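PDB 5T79: aldo-keto Reductase, OXIDOREDUCTASE from Salmonella typhimurium, which binds NADPH and probably works as an oxidoreductase, reducing aldehydes such as 3-hydroxybutanal to the corresponding alcohol. Local coordinates for residues 14-19 with 284-289; 192-197 with 201-206. All coordinates share one frame; numbering follows the deposited sequence.

Interaction 1: 14-19 with 284-289; sequences EYRRCG and WVLRND. With SO4 (sulfate ion), chain B.
Arg16 does the reaching here, stretching from its strand to Leu286 and Asp289 just past the end of a helix. Its CB already points at the 284-289 segment, and with CG anti to the carbonyl carbon (chi1 -63°) the chain runs outward until a bend at chi3 turns the guanidinium. Arg16 NE passes Leu286 CD2 at 4.2 Å and donates to the carbonyl of Thr292. Beyond CZ, NH2 of Arg16 forms a salt bridge with OD1 of Asp289, 2.9 Å away, using the anti lone pair of that oxygen. The bond is bent, 134° at the hydrogen, and the guanidinium and carboxylate planes stand 63° apart, so this is a single-point grip and not a flat two-pronged pairing. NH2 also donates to the carbonyl of Val291, its stronger partner. On NH1, a weak bond to a water leads on to Leu286 O. Asp289 closes a type I turn begun at Leu286; within it Arg287 NE and NH1 and Asn288 ND2 hold a sulfate, probably from the crystallisation liquor. The contact ties strand 15-17, paired antiparallel with strand 24-31, to the turn between helix 277-285 and strand 293-296 of the TIM barrel.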
loop_
_atom_site.group_PDB
_atom_site.type_symbol
_atom_site.label_atom_id
_atom_site.label_comp_id
_atom_site.label_asym_id
_atom_site.label_seq_id
_atom_site.Cartn_x
_atom_site.Cartn_y
_atom_site.Cartn_z
ATOM N N GLU A 14 10.373 9.260 -8.353
ATOM C CA GLU A 14 10.290 10.344 -7.386
ATOM C C GLU A 14 10.120 9.723 -6.021
ATOM O O GLU A 14 9.309 8.803 -5.864
ATOM C CB GLU A 14 9.120 11.285 -7.692
ATOM C CG GLU A 14 9.310 12.036 -8.989
ATOM C CD GLU A 14 8.194 12.986 -9.366
ATOM O OE1 GLU A 14 7.282 13.228 -8.539
ATOM O OE2 GLU A 14 8.252 13.504 -10.503
ATOM N N TYR A 15 10.890 10.179 -5.050
ATOM C CA TYR A 15 10.805 9.679 -3.671
ATOM C C TYR A 15 10.185 10.776 -2.850
ATOM O O TYR A 15 10.532 11.944 -3.016
ATOM C CB TYR A 15 12.186 9.214 -3.149
ATOM C CG TYR A 15 12.672 8.047 -3.980
ATOM C CD1 TYR A 15 12.199 6.753 -3.748
ATOM C CD2 TYR A 15 13.509 8.249 -5.073
ATOM C CE1 TYR A 15 12.560 5.690 -4.583
ATOM C CE2 TYR A 15 13.868 7.196 -5.915
ATOM C CZ TYR A 15 13.403 5.921 -5.661
ATOM O OH TYR A 15 13.752 4.911 -6.531
ATOM N N ARG A 16 9.221 10.420 -2.014
ATOM C CA ARG A 16 8.417 11.398 -1.282
ATOM C C ARG A 16 8.542 11.172 0.205
ATOM O O ARG A 16 8.391 10.043 0.670
ATOM C CB ARG A 16 6.949 11.283 -1.755
ATOM C CG ARG A 16 6.800 11.641 -3.264
ATOM C CD ARG A 16 5.427 11.373 -3.850
ATOM N NE ARG A 16 4.358 12.003 -3.060
ATOM C CZ ARG A 16 3.932 13.248 -3.211
ATOM N NH1 ARG A 16 4.504 14.049 -4.102
ATOM N NH2 ARG A 16 2.960 13.718 -2.443
ATOM N N ARG A 17 8.826 12.251 0.962
ATOM C CA ARG A 17 8.997 12.107 2.407
ATOM C C ARG A 17 7.687 11.677 3.059
ATOM O O ARG A 17 6.642 12.261 2.803
ATOM C CB ARG A 17 9.510 13.391 3.055
ATOM C CG ARG A 17 10.015 13.092 4.480
ATOM C CD ARG A 17 10.997 14.094 4.956
ATOM N NE ARG A 17 12.201 14.137 4.129
ATOM C CZ ARG A 17 13.353 13.555 4.440
ATOM N NH1 ARG A 17 13.463 12.835 5.553
ATOM N NH2 ARG A 17 14.410 13.699 3.649
ATOM N N CYS A 18 7.779 10.664 3.919
ATOM C CA CYS A 18 6.663 10.032 4.616
ATOM C C CYS A 18 6.398 10.778 5.927
ATOM O O CYS A 18 7.027 10.497 6.946
ATOM C CB CYS A 18 6.985 8.555 4.836
ATOM S SG CYS A 18 5.649 7.594 5.613
ATOM N N GLY A 19 5.508 11.769 5.859
ATOM C CA GLY A 19 5.161 12.655 6.974
ATOM C C GLY A 19 6.412 13.353 7.463
ATOM O O GLY A 19 7.244 13.755 6.643
ATOM N N TRP A 284 -4.259 11.412 -9.775
ATOM C CA TRP A 284 -5.284 12.133 -9.028
ATOM C C TRP A 284 -5.098 11.951 -7.520
ATOM O O TRP A 284 -5.293 12.904 -6.785
ATOM C CB TRP A 284 -6.689 11.697 -9.467
ATOM C CG TRP A 284 -7.809 12.440 -8.787
ATOM C CD1 TRP A 284 -8.412 13.588 -9.214
ATOM C CD2 TRP A 284 -8.474 12.063 -7.578
ATOM N NE1 TRP A 284 -9.417 13.947 -8.344
ATOM C CE2 TRP A 284 -9.485 13.021 -7.337
ATOM C CE3 TRP A 284 -8.339 10.983 -6.682
ATOM C CZ2 TRP A 284 -10.347 12.940 -6.235
ATOM C CZ3 TRP A 284 -9.176 10.917 -5.581
ATOM C CH2 TRP A 284 -10.147 11.899 -5.350
ATOM N N VAL A 285 -4.702 10.762 -7.060
ATOM C CA VAL A 285 -4.510 10.509 -5.627
ATOM C C VAL A 285 -3.425 11.452 -5.031
ATOM O O VAL A 285 -3.575 11.891 -3.886
ATOM C CB VAL A 285 -4.194 9.017 -5.348
ATOM C CG1 VAL A 285 -3.717 8.807 -3.912
ATOM C CG2 VAL A 285 -5.410 8.133 -5.651
ATOM N N LEU A 286 -2.376 11.787 -5.802
ATOM C CA LEU A 286 -1.282 12.657 -5.308
ATOM C C LEU A 286 -1.450 14.154 -5.681
ATOM O O LEU A 286 -0.533 14.941 -5.442
ATOM C CB LEU A 286 0.070 12.179 -5.874
ATOM C CG LEU A 286 0.472 10.701 -5.663
ATOM C CD1 LEU A 286 1.790 10.414 -6.362
ATOM C CD2 LEU A 286 0.627 10.368 -4.188
ATOM N N ARG A 287 -2.600 14.546 -6.246
ATOM C CA ARG A 287 -2.813 15.923 -6.756
ATOM C C ARG A 287 -2.663 17.050 -5.707
ATOM O O ARG A 287 -2.338 18.183 -6.088
ATOM C CB ARG A 287 -4.186 16.042 -7.429
ATOM C CG ARG A 287 -5.367 16.147 -6.452
ATOM C CD ARG A 287 -6.709 15.876 -7.106
ATOM N NE ARG A 287 -7.795 16.023 -6.137
ATOM C CZ ARG A 287 -8.069 15.155 -5.168
ATOM N NH1 ARG A 287 -9.057 15.395 -4.317
ATOM N NH2 ARG A 287 -7.365 14.034 -5.052
ATOM N N ASN A 288 -2.964 16.770 -4.421
ATOM C CA ASN A 288 -2.912 17.800 -3.370
ATOM C C ASN A 288 -1.643 17.722 -2.523
ATOM O O ASN A 288 -1.542 18.418 -1.512
ATOM C CB ASN A 288 -4.152 17.711 -2.480
ATOM C CG ASN A 288 -5.402 18.132 -3.212
ATOM O OD1 ASN A 288 -5.427 19.171 -3.865
ATOM N ND2 ASN A 288 -6.469 17.343 -3.114
ATOM N N ASP A 289 -0.664 16.909 -2.952
ATOM C CA ASP A 289 0.621 16.730 -2.249
ATOM C C ASP A 289 0.379 16.429 -0.739
ATOM O O ASP A 289 1.081 16.953 0.115
ATOM C CB ASP A 289 1.536 17.974 -2.457
ATOM C CG ASP A 289 2.985 17.761 -2.060
ATOM O OD1 ASP A 289 3.425 16.587 -2.013
ATOM O OD2 ASP A 289 3.678 18.768 -1.779
HETATM S S SO4 B . -9.909 18.706 -5.175
HETATM O O1 SO4 B . -10.789 17.672 -4.643
HETATM O O2 SO4 B . -9.498 18.291 -6.507
HETATM O O3 SO4 B . -10.677 19.947 -5.272
HETATM O O4 SO4 B . -8.805 18.881 -4.240
HETATM O O HOH W 1 2.322 16.190 -5.470
#

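Interaction 2: 192-197 with 201-206; sequences HQPKYS and RWVEDG. With NDP (NADPH dihydro-nicotinamide-adenine-dinucleotide phosphate), chain E.
Glu204 OE2 is gripped by several groups: Tyr196 OH gives it a short hydrogen bond, 2.6 Å long, on its anti lone pair, Arg287 NH1 a salt bridge, and Arg201 NE a weak bond. The carboxylate meets the tyrosine at the ring edge, the two planes 81° apart. OE1 of Glu204 is held side-on by Arg201, NH2 at 3.0 Å on the syn lone pair and NE at 3.1 Å from above the carboxylate plane. Arg201 NH1 also forms a salt bridge with Asp325, near the C terminus. Behind this polar end, Val203 is the wedge. With CG1 anti to the carbonyl carbon (chi1 -59°), it presses CG1 on Pro194 CB at a tight 3.5 Å and over one face of the Trp202 indole, while CG2 sits over the centre of the Tyr196 ring in a CH-pi contact, 3.6 Å from the centroid. Pro194 CB also meets Trp202 CZ2 at 3.6 Å. A water bridges Lys195 O and Val203 N. On the cofactor side, Gln193 OE1 accepts from N7N of NADPH in a nearly straight bond (169°), while its NE2 donates to Asp61. The loop after strand 191-193 thus folds back on Pro194 and the Tyr196 ring, with the Glu204-Arg201 pair alongside; the positive charges of Arg201 and Arg287 probably help keep Glu204 ionised as acceptor for the tyrosine hydroxyl.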
loop_
_atom_site.group_PDB
_atom_site.type_symbol
_atom_site.label_atom_id
_atom_site.label_comp_id
_atom_site.label_asym_id
_atom_site.label_seq_id
_atom_site.Cartn_x
_atom_site.Cartn_y
_atom_site.Cartn_z
ATOM N N HIS A 192 -0.083 5.756 7.770
ATOM C CA HIS A 192 -1.450 5.275 7.730
ATOM C C HIS A 192 -1.699 4.764 6.334
ATOM O O HIS A 192 -1.356 5.441 5.360
ATOM C CB HIS A 192 -2.431 6.408 8.075
ATOM C CG HIS A 192 -3.859 5.963 8.248
ATOM N ND1 HIS A 192 -4.543 5.295 7.239
ATOM C CD2 HIS A 192 -4.699 6.154 9.288
ATOM C CE1 HIS A 192 -5.775 5.108 7.696
ATOM N NE2 HIS A 192 -5.915 5.600 8.929
ATOM N N GLN A 193 -2.293 3.573 6.230
ATOM C CA GLN A 193 -2.652 2.998 4.956
ATOM C C GLN A 193 -4.180 2.945 4.837
ATOM O O GLN A 193 -4.805 1.968 5.269
ATOM C CB GLN A 193 -2.032 1.610 4.775
ATOM C CG GLN A 193 -2.365 0.986 3.410
ATOM C CD GLN A 193 -1.617 -0.288 3.145
ATOM O OE1 GLN A 193 -2.219 -1.279 2.757
ATOM N NE2 GLN A 193 -0.297 -0.318 3.333
ATOM N N PRO A 194 -4.779 3.976 4.204
ATOM C CA PRO A 194 -6.228 3.956 3.965
ATOM C C PRO A 194 -6.577 3.567 2.531
ATOM O O PRO A 194 -5.764 3.749 1.609
ATOM C CB PRO A 194 -6.611 5.429 4.156
ATOM C CG PRO A 194 -5.379 6.210 3.621
ATOM C CD PRO A 194 -4.176 5.241 3.732
ATOM N N LYS A 195 -7.835 3.140 2.314
ATOM C CA LYS A 195 -8.332 2.947 0.955
ATOM C C LYS A 195 -8.620 4.339 0.388
ATOM O O LYS A 195 -9.289 5.129 1.065
ATOM C CB LYS A 195 -9.608 2.080 0.975
ATOM C CG LYS A 195 -10.112 1.698 -0.399
ATOM C CD LYS A 195 -11.357 0.808 -0.260
ATOM C CE LYS A 195 -11.044 -0.637 -0.572
ATOM N NZ LYS A 195 -12.166 -1.544 -0.201
ATOM N N TYR A 196 -8.067 4.676 -0.807
ATOM C CA TYR A 196 -8.287 5.999 -1.416
ATOM C C TYR A 196 -8.174 5.930 -2.923
ATOM O O TYR A 196 -7.168 5.461 -3.457
ATOM C CB TYR A 196 -7.296 7.048 -0.854
ATOM C CG TYR A 196 -7.445 8.479 -1.367
ATOM C CD1 TYR A 196 -8.702 9.027 -1.633
ATOM C CD2 TYR A 196 -6.342 9.323 -1.450
ATOM C CE1 TYR A 196 -8.849 10.377 -1.987
ATOM C CE2 TYR A 196 -6.471 10.656 -1.839
ATOM C CZ TYR A 196 -7.724 11.182 -2.096
ATOM O OH TYR A 196 -7.822 12.507 -2.445
ATOM N N SER A 197 -9.220 6.413 -3.607
ATOM C CA SER A 197 -9.288 6.486 -5.082
ATOM C C SER A 197 -10.348 7.474 -5.485
ATOM O O SER A 197 -11.051 7.982 -4.619
ATOM C CB SER A 197 -9.624 5.115 -5.680
ATOM O OG SER A 197 -10.999 4.799 -5.483
ATOM N N ARG A 201 -13.518 8.422 -1.473
ATOM C CA ARG A 201 -12.884 9.663 -1.020
ATOM C C ARG A 201 -13.065 9.980 0.484
ATOM O O ARG A 201 -12.895 11.139 0.873
ATOM C CB ARG A 201 -13.451 10.830 -1.876
ATOM C CG ARG A 201 -13.152 10.656 -3.368
ATOM C CD ARG A 201 -13.772 11.756 -4.209
ATOM N NE ARG A 201 -13.118 13.047 -3.978
ATOM C CZ ARG A 201 -13.320 14.127 -4.716
ATOM N NH1 ARG A 201 -14.165 14.089 -5.742
ATOM N NH2 ARG A 201 -12.671 15.254 -4.445
ATOM N N TRP A 202 -13.320 8.973 1.328
ATOM C CA TRP A 202 -13.543 9.184 2.763
ATOM C C TRP A 202 -12.380 9.906 3.480
ATOM O O TRP A 202 -12.647 10.671 4.401
ATOM C CB TRP A 202 -13.868 7.864 3.494
ATOM C CG TRP A 202 -12.687 6.965 3.740
ATOM C CD1 TRP A 202 -12.221 5.979 2.916
ATOM C CD2 TRP A 202 -11.871 6.922 4.920
ATOM N NE1 TRP A 202 -11.150 5.347 3.493
ATOM C CE2 TRP A 202 -10.901 5.914 4.719
ATOM C CE3 TRP A 202 -11.836 7.671 6.116
ATOM C CZ2 TRP A 202 -9.917 5.620 5.671
ATOM C CZ3 TRP A 202 -10.841 7.400 7.044
ATOM C CH2 TRP A 202 -9.897 6.380 6.822
ATOM N N VAL A 203 -11.118 9.682 3.068
ATOM C CA VAL A 203 -9.939 10.301 3.735
ATOM C C VAL A 203 -9.979 11.826 3.614
ATOM O O VAL A 203 -9.311 12.498 4.395
ATOM C CB VAL A 203 -8.574 9.771 3.232
ATOM C CG1 VAL A 203 -8.447 8.280 3.445
ATOM C CG2 VAL A 203 -8.327 10.128 1.763
ATOM N N GLU A 204 -10.730 12.371 2.614
ATOM C CA GLU A 204 -10.838 13.822 2.420
ATOM C C GLU A 204 -11.779 14.463 3.441
ATOM O O GLU A 204 -11.893 15.695 3.456
ATOM C CB GLU A 204 -11.304 14.162 0.996
ATOM C CG GLU A 204 -10.376 13.658 -0.101
ATOM C CD GLU A 204 -10.875 14.004 -1.492
ATOM O OE1 GLU A 204 -11.940 14.648 -1.601
ATOM O OE2 GLU A 204 -10.243 13.565 -2.475
ATOM N N ASP A 205 -12.406 13.655 4.330
ATOM C CA ASP A 205 -13.311 14.184 5.359
ATOM C C ASP A 205 -12.606 14.454 6.699
ATOM O O ASP A 205 -13.281 14.644 7.709
ATOM C CB ASP A 205 -14.512 13.245 5.594
ATOM C CG ASP A 205 -15.388 12.973 4.376
ATOM O OD1 ASP A 205 -15.408 13.816 3.455
ATOM O OD2 ASP A 205 -16.062 11.922 4.355
ATOM N N GLY A 206 -11.282 14.512 6.707
ATOM C CA GLY A 206 -10.556 14.785 7.943
ATOM C C GLY A 206 -9.269 14.022 8.144
ATOM O O GLY A 206 -8.338 14.546 8.761
HETATM P PA NDP E . -5.208 -1.520 -7.650
HETATM O O1A NDP E . -3.993 -0.778 -8.120
HETATM O O2A NDP E . -6.444 -0.893 -7.185
HETATM O O5B NDP E . -5.702 -2.589 -8.748
HETATM C C5B NDP E . -4.737 -3.615 -9.055
HETATM C C4B NDP E . -5.274 -4.579 -10.076
HETATM O O4B NDP E . -5.870 -3.842 -11.167
HETATM C C3B NDP E . -4.202 -5.476 -10.692
HETATM O O3B NDP E . -4.117 -6.709 -9.981
HETATM C C2B NDP E . -4.662 -5.639 -12.134
HETATM O O2B NDP E . -5.587 -6.740 -12.267
HETATM C C1B NDP E . -5.400 -4.327 -12.409
HETATM N N9A NDP E . -4.586 -3.287 -13.030
HETATM C C8A NDP E . -3.600 -2.533 -12.450
HETATM N N7A NDP E . -3.045 -1.663 -13.260
HETATM C C5A NDP E . -3.709 -1.864 -14.461
HETATM C C6A NDP E . -3.546 -1.299 -15.743
HETATM N N6A NDP E . -2.724 -0.278 -16.008
HETATM N N1A NDP E . -4.313 -1.788 -16.744
HETATM C C2A NDP E . -5.215 -2.735 -16.464
HETATM N N3A NDP E . -5.474 -3.325 -15.293
HETATM C C4A NDP E . -4.668 -2.856 -14.331
HETATM O O3 NDP E . -4.535 -2.274 -6.426
HETATM P PN NDP E . -5.277 -3.242 -5.391
HETATM O O1N NDP E . -4.881 -4.558 -5.953
HETATM O O2N NDP E . -6.749 -2.910 -5.198
HETATM O O5D NDP E . -4.689 -3.015 -3.894
HETATM C C5D NDP E . -3.455 -2.252 -3.794
HETATM C C4D NDP E . -2.566 -2.804 -2.704
HETATM O O4D NDP E . -3.036 -2.323 -1.431
HETATM C C3D NDP E . -2.513 -4.314 -2.562
HETATM O O3D NDP E . -1.612 -4.875 -3.505
HETATM C C2D NDP E . -2.140 -4.499 -1.084
HETATM O O2D NDP E . -0.753 -4.546 -0.750
HETATM C C1D NDP E . -2.829 -3.299 -0.429
HETATM N N1N NDP E . -4.160 -3.613 0.129
HETATM C C2N NDP E . -4.331 -3.388 1.495
HETATM C C3N NDP E . -5.491 -3.627 2.129
HETATM C C7N NDP E . -5.684 -3.093 3.523
HETATM O O7N NDP E . -6.752 -3.404 4.073
HETATM N N7N NDP E . -4.745 -2.374 4.140
HETATM C C4N NDP E . -6.586 -4.379 1.420
HETATM C C5N NDP E . -6.423 -4.335 -0.061
HETATM C C6N NDP E . -5.288 -4.007 -0.646
HETATM P P2B NDP E . -5.615 -7.909 -13.394
HETATM O O1X NDP E . -5.417 -9.298 -12.911
HETATM O O2X NDP E . -6.990 -7.679 -14.007
HETATM O O3X NDP E . -4.582 -7.468 -14.424
HETATM O O HOH W 2 -10.473 7.605 0.895
#

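How the interactions relate
After the short helix 9-12 comes strand 15-17, and its partner in interaction 1 arrives only 265 residues later, so interaction 1 closes a loop that takes in most of the barrel. Interaction 2 lies wholly within that span: a short local closure, with only three residues between its segments, made on the way from strand 191-193 to helix 207-214. The two do not cross, but they touch. Arg287, from the turn of interaction 1, forms a salt bridge through NH1 with Glu204 OE2 (2.9 Å), and Trp284 packs on Arg201 and Glu204. Together they link the N-terminal strand, helix 277-285 and the loop beyond strand 191-193.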